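Local atomic coordinates of amine oxidase (Emericella nidulans, PDB entry 3PGB), a protein that probably catalyses the oxidative deamination of primary amines to aldehydes, using a copper ion and a topaquinone made from one of its own tyrosines. Residues P304-W310 with H524-S528. Numbering follows the deposited sequence.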
loop_
_atom_site.group_PDB
_atom_site.type_symbol
_atom_site.label_atom_id
_atom_site.label_comp_id
_atom_site.label_asym_id
_atom_site.label_seq_id
_atom_site.Cartn_x
_atom_site.Cartn_y
_atom_site.Cartn_z
ATOM N N PRO A 304 -17.194 -14.140 -33.087
ATOM C CA PRO A 304 -16.133 -13.162 -32.910
ATOM C C PRO A 304 -16.369 -12.219 -31.736
ATOM O O PRO A 304 -17.491 -12.100 -31.237
ATOM C CB PRO A 304 -16.208 -12.344 -34.191
ATOM C CG PRO A 304 -17.624 -12.381 -34.551
ATOM C CD PRO A 304 -18.106 -13.749 -34.173
ATOM N N ASN A 305 -15.300 -11.557 -31.312
ATOM C CA ASN A 305 -15.407 -10.373 -30.484
ATOM C C ASN A 305 -15.414 -9.178 -31.423
ATOM O O ASN A 305 -14.470 -8.991 -32.176
ATOM C CB ASN A 305 -14.223 -10.280 -29.521
ATOM C CG ASN A 305 -14.216 -11.395 -28.493
ATOM O OD1 ASN A 305 -15.046 -11.421 -27.582
ATOM N ND2 ASN A 305 -13.271 -12.317 -28.623
ATOM N N VAL A 306 -16.478 -8.382 -31.394
ATOM C CA VAL A 306 -16.553 -7.182 -32.224
ATOM C C VAL A 306 -16.524 -5.926 -31.355
ATOM O O VAL A 306 -17.090 -5.896 -30.257
ATOM C CB VAL A 306 -17.800 -7.188 -33.135
ATOM C CG1 VAL A 306 -17.937 -8.536 -33.824
ATOM C CG2 VAL A 306 -19.051 -6.864 -32.349
ATOM N N ASP A 307 -15.855 -4.895 -31.861
ATOM C CA ASP A 307 -15.678 -3.653 -31.126
ATOM C C ASP A 307 -17.008 -2.956 -30.865
ATOM O O ASP A 307 -17.949 -3.058 -31.653
ATOM C CB ASP A 307 -14.727 -2.703 -31.877
ATOM C CG ASP A 307 -14.083 -1.665 -30.958
ATOM O OD1 ASP A 307 -13.833 -1.988 -29.779
ATOM O OD2 ASP A 307 -13.807 -0.531 -31.412
ATOM N N GLY A 308 -17.062 -2.250 -29.742
ATOM C CA GLY A 308 -18.253 -1.527 -29.312
ATOM C C GLY A 308 -17.937 -0.724 -28.069
ATOM O O GLY A 308 -16.827 -0.815 -27.529
ATOM N N ALA A 309 -18.907 0.062 -27.609
ATOM C CA ALA A 309 -18.726 0.941 -26.440
ATOM C C ALA A 309 -18.060 0.239 -25.250
ATOM O O ALA A 309 -17.253 0.844 -24.538
ATOM C CB ALA A 309 -20.069 1.534 -26.013
ATOM N N TRP A 310 -18.408 -1.034 -25.054
ATOM C CA TRP A 310 -17.841 -1.873 -23.992
ATOM C C TRP A 310 -16.311 -1.886 -23.968
ATOM O O TRP A 310 -15.716 -2.008 -22.897
ATOM C CB TRP A 310 -18.359 -3.314 -24.122
ATOM C CG TRP A 310 -17.842 -4.060 -25.334
ATOM C CD1 TRP A 310 -18.389 -4.076 -26.586
ATOM C CD2 TRP A 310 -16.678 -4.899 -25.398
ATOM N NE1 TRP A 310 -17.643 -4.878 -27.426
ATOM C CE2 TRP A 310 -16.588 -5.393 -26.721
ATOM C CE3 TRP A 310 -15.711 -5.288 -24.466
ATOM C CZ2 TRP A 310 -15.567 -6.245 -27.131
ATOM C CZ3 TRP A 310 -14.695 -6.140 -24.878
ATOM C CH2 TRP A 310 -14.634 -6.607 -26.199
ATOM N N HIS A 524 -16.544 -11.390 -21.421
ATOM C CA HIS A 524 -17.425 -10.835 -22.464
ATOM C C HIS A 524 -17.897 -11.919 -23.443
ATOM O O HIS A 524 -17.417 -13.045 -23.402
ATOM C CB HIS A 524 -16.735 -9.698 -23.221
ATOM C CG HIS A 524 -17.665 -8.594 -23.614
ATOM N ND1 HIS A 524 -18.023 -8.351 -24.923
ATOM C CD2 HIS A 524 -18.329 -7.682 -22.866
ATOM C CE1 HIS A 524 -18.859 -7.330 -24.964
ATOM N NE2 HIS A 524 -19.062 -6.906 -23.730
ATOM N N ASP A 525 -18.831 -11.561 -24.322
ATOM C CA ASP A 525 -19.524 -12.519 -25.206
ATOM C C ASP A 525 -18.630 -13.658 -25.701
ATOM O O ASP A 525 -19.024 -14.821 -25.654
ATOM C CB ASP A 525 -20.171 -11.807 -26.407
ATOM C CG ASP A 525 -21.114 -10.671 -25.993
ATOM O OD1 ASP A 525 -22.004 -10.305 -26.801
ATOM O OD2 ASP A 525 -20.963 -10.133 -24.869
ATOM N N SER A 526 -17.430 -13.322 -26.161
ATOM C CA SER A 526 -16.464 -14.332 -26.608
ATOM C C SER A 526 -15.049 -14.008 -26.127
ATOM O O SER A 526 -14.061 -14.287 -26.819
ATOM C CB SER A 526 -16.507 -14.455 -28.132
ATOM O OG SER A 526 -17.767 -14.943 -28.551
ATOM N N LEU A 527 -14.961 -13.445 -24.921
ATOM C CA LEU A 527 -13.715 -12.879 -24.412
ATOM C C LEU A 527 -13.283 -13.512 -23.097
ATOM O O LEU A 527 -14.085 -13.644 -22.176
ATOM C CB LEU A 527 -13.863 -11.368 -24.209
ATOM C CG LEU A 527 -12.553 -10.576 -24.155
ATOM C CD1 LEU A 527 -11.899 -10.615 -25.517
ATOM C CD2 LEU A 527 -12.786 -9.142 -23.727
ATOM N N SER A 528 -12.010 -13.902 -23.030
ATOM C CA SER A 528 -11.376 -14.285 -21.780
ATOM C C SER A 528 -10.449 -13.178 -21.324
ATOM O O SER A 528 -9.696 -12.617 -22.120
ATOM C CB SER A 528 -10.566 -15.565 -21.939
ATOM O OG SER A 528 -9.778 -15.794 -20.784
HETATM O O HOH W 1 -19.642 -12.579 -29.441
HETATM O O HOH W 2 -17.227 -10.114 -26.806
#
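Trp-310 lays its indole against the imidazole of His-524 in an offset stack: the six-membered ring and the imidazole have centroids 3.8 Å apart and planes inclined by 18°. His-524 CE1 sits over the middle of the indole, 3.3 Å from Trp-310 CD2, while the tryptophan covers the imidazole nearer its rim. Asp-525 OD2 lies over the opposite imidazole face. With chi1 at 69°, Trp-310 CG stands between its backbone N and carbonyl carbon; the indole turns its NE1 edge toward its own loop, and Trp-310 NE1 gives a hydrogen bond of 3.1 Å to Val-306 O, nearly in the ring plane. That bond helps fix the indole's rotation. Farther along the ring, Trp-310 CZ3 meets Leu-527 CD2 at 3.7 Å.

Asn-305 grips the turn with its amide. Asn-305 ND2 donates to Ser-526 O over 2.8 Å, coming from above the carbonyl plane, and also bonds to Pro-255 O. Asn-305 OD1 receives a weak bond from Ser-526 N and a shorter one, 2.7 Å, from water 2, which also bonds His-524 ND1 and so ties the amide to the stacked imidazole. Water 1 bridges Pro-304 O and Ser-526 OG.

Across the turn, Leu-527 N bonds back to His-524 O at 2.9 Å, closing a tight beta turn with Asp-525 and Ser-526 at its corners; Asp-525 also packs on Phe-610 of the second subunit. The arrangement is a beta-hairpin with a two-residue turn, joining strands 522-524 and 527-528 of the copper amine oxidase catalytic domain, clasped by the loop between helix 287-294 and strand 329-331.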